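Local coordinates for PilY2 protein (Pseudomonas aeruginosa, PDB 3TDQ) that probably takes part in the biogenesis of type 4 fimbriae, by a role that the structure alone does not show, at the interface of chains A and B. Sequence-based numbering; all coordinates share one arbitrary frame. Chains: chain A/B, PilY2 protein.

The interface of chains A and B. Residues chain A 37-38, 56, 67-68; chain B 38-39, 69-70, 73.
A:Asp68 of one PilY2-family chain points its carboxylate at basic side chains of both chains. With CG anti to the backbone N (chi1 -167°), the carboxylate reaches toward B:Lys73. B:Lys73, at the start of helix 73-80, meets A:Asp68 OD2 with NZ at 2.8 Å, on the anti side and out of the carboxylate plane. B:Lys73 NZ also donates to the hydroxyl OG of A:Ser56 at 3.0 Å. Within the chain, A:Asp68 OD1 is taken by A:Arg38 NH1 at 2.6 Å, with the oxygen in the guanidinium plane. This salt bridge probably fixes the guanidinium. A:Arg38 NH2 then donates across the interface to the carbonyl O of B:Ile69 at 3.0 Å, from above the carbonyl plane. The ring of B:Tyr70 flanks the carboxylate, its CE1 being 3.6 Å from CG of A:Asp68, with the two planes 52° apart. B:Arg38 crosses A:Asp68 at about a right angle and makes a longer salt bridge to OD2, but it is poorly ordered. A:Arg38 and B:Arg38 form an antiparallel beta bridge between the chains. Beside it, the amide of B:Asn39 is used at both ends. OD1 accepts the backbone N of A:Val37 nearly head-on, and B:Asn39 ND2 donates to A:Thr67 O at 3.0 Å. B:Asn39 N also donates to A:Val37 O at 2.8 Å. A water joins that carbonyl to OD1 of B:Asn39. The contact recurs with chains exchanged; this two-fold pair may not be the biological one.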
loop_
_atom_site.group_PDB
_atom_site.type_symbol
_atom_site.label_atom_id
_atom_site.label_comp_id
_atom_site.label_asym_id
_atom_site.label_seq_id
_atom_site.Cartn_x
_atom_site.Cartn_y
_atom_site.Cartn_z
ATOM N N VAL A 37 -7.348 7.546 -4.940
ATOM C CA VAL A 37 -7.501 6.601 -6.035
ATOM C C VAL A 37 -6.276 5.668 -6.145
ATOM O O VAL A 37 -5.138 6.101 -5.977
ATOM C CB VAL A 37 -7.745 7.410 -7.352
ATOM C CG1 VAL A 37 -7.884 6.509 -8.569
ATOM C CG2 VAL A 37 -8.946 8.340 -7.247
ATOM N N ARG A 38 -6.537 4.386 -6.432
ATOM C CA ARG A 38 -5.533 3.350 -6.611
ATOM C C ARG A 38 -5.957 2.551 -7.852
ATOM O O ARG A 38 -7.109 2.111 -7.943
ATOM C CB ARG A 38 -5.434 2.480 -5.334
ATOM C CG ARG A 38 -4.118 1.730 -5.133
ATOM C CD ARG A 38 -4.015 1.138 -3.702
ATOM N NE ARG A 38 -2.652 1.233 -3.163
ATOM C CZ ARG A 38 -2.214 2.245 -2.435
ATOM N NH1 ARG A 38 -3.045 3.207 -2.054
ATOM N NH2 ARG A 38 -0.949 2.295 -2.057
ATOM N N SER A 56 -2.577 6.347 5.325
ATOM C CA SER A 56 -1.912 7.588 5.705
ATOM C C SER A 56 -2.684 8.750 5.134
ATOM O O SER A 56 -3.490 8.567 4.220
ATOM C CB SER A 56 -0.454 7.600 5.239
ATOM O OG SER A 56 -0.347 7.432 3.838
ATOM N N THR A 67 -5.347 9.867 2.345
ATOM C CA THR A 67 -4.928 10.149 0.966
ATOM C C THR A 67 -4.258 8.925 0.340
ATOM O O THR A 67 -3.984 8.929 -0.857
ATOM C CB THR A 67 -3.995 11.382 0.909
ATOM O OG1 THR A 67 -2.853 11.111 1.716
ATOM C CG2 THR A 67 -4.686 12.659 1.382
ATOM N N ASP A 68 -4.025 7.870 1.140
ATOM C CA ASP A 68 -3.366 6.635 0.678
ATOM C C ASP A 68 -3.824 5.467 1.535
ATOM O O ASP A 68 -3.698 5.528 2.762
ATOM C CB ASP A 68 -1.816 6.791 0.757
ATOM C CG ASP A 68 -1.004 5.718 0.028
ATOM O OD1 ASP A 68 -1.612 4.845 -0.621
ATOM O OD2 ASP A 68 0.243 5.771 0.091
ATOM N N ARG B 38 -1.096 5.042 -8.011
ATOM C CA ARG B 38 -1.738 5.607 -6.837
ATOM C C ARG B 38 -1.831 7.102 -7.079
ATOM O O ARG B 38 -0.838 7.708 -7.492
ATOM C CB ARG B 38 -0.933 5.254 -5.576
ATOM C CG ARG B 38 -1.376 5.995 -4.335
ATOM C CD ARG B 38 -0.241 6.148 -3.353
ATOM N NE ARG B 38 0.438 7.437 -3.476
ATOM C CZ ARG B 38 0.096 8.528 -2.802
ATOM N NH1 ARG B 38 -0.938 8.506 -1.971
ATOM N NH2 ARG B 38 0.778 9.653 -2.960
ATOM N N ASN B 39 -3.040 7.683 -6.894
ATOM C CA ASN B 39 -3.344 9.105 -7.081
ATOM C C ASN B 39 -2.756 9.649 -8.403
ATOM O O ASN B 39 -2.141 10.724 -8.438
ATOM C CB ASN B 39 -2.898 9.929 -5.863
ATOM C CG ASN B 39 -3.681 9.618 -4.605
ATOM O OD1 ASN B 39 -4.743 8.981 -4.618
ATOM N ND2 ASN B 39 -3.169 10.060 -3.476
ATOM N N ILE B 69 1.187 -1.560 -4.361
ATOM C CA ILE B 69 2.288 -1.353 -3.415
ATOM C C ILE B 69 2.018 -0.115 -2.563
ATOM O O ILE B 69 1.550 0.902 -3.075
ATOM C CB ILE B 69 3.683 -1.323 -4.146
ATOM C CG1 ILE B 69 4.883 -1.259 -3.166
ATOM C CG2 ILE B 69 3.774 -0.247 -5.215
ATOM C CD1 ILE B 69 6.294 -1.758 -3.796
ATOM N N TYR B 70 2.338 -0.202 -1.262
ATOM C CA TYR B 70 2.150 0.881 -0.304
ATOM C C TYR B 70 3.469 1.207 0.396
ATOM O O TYR B 70 4.134 0.306 0.889
ATOM C CB TYR B 70 1.063 0.488 0.722
ATOM C CG TYR B 70 0.865 1.479 1.859
ATOM C CD1 TYR B 70 -0.017 2.553 1.732
ATOM C CD2 TYR B 70 1.503 1.302 3.080
ATOM C CE1 TYR B 70 -0.204 3.467 2.772
ATOM C CE2 TYR B 70 1.322 2.211 4.133
ATOM C CZ TYR B 70 0.468 3.290 3.968
ATOM O OH TYR B 70 0.289 4.181 4.985
ATOM N N LYS B 73 5.036 5.291 5.617
ATOM C CA LYS B 73 5.570 6.656 5.725
ATOM C C LYS B 73 6.528 6.871 6.911
ATOM O O LYS B 73 7.566 7.518 6.724
ATOM C CB LYS B 73 4.430 7.699 5.759
ATOM C CG LYS B 73 3.303 7.465 4.720
ATOM C CD LYS B 73 3.761 7.551 3.261
ATOM C CE LYS B 73 2.628 7.467 2.251
ATOM N NZ LYS B 73 1.871 6.168 2.309
HETATM O O HOH W 1 -4.242 6.559 -3.205
#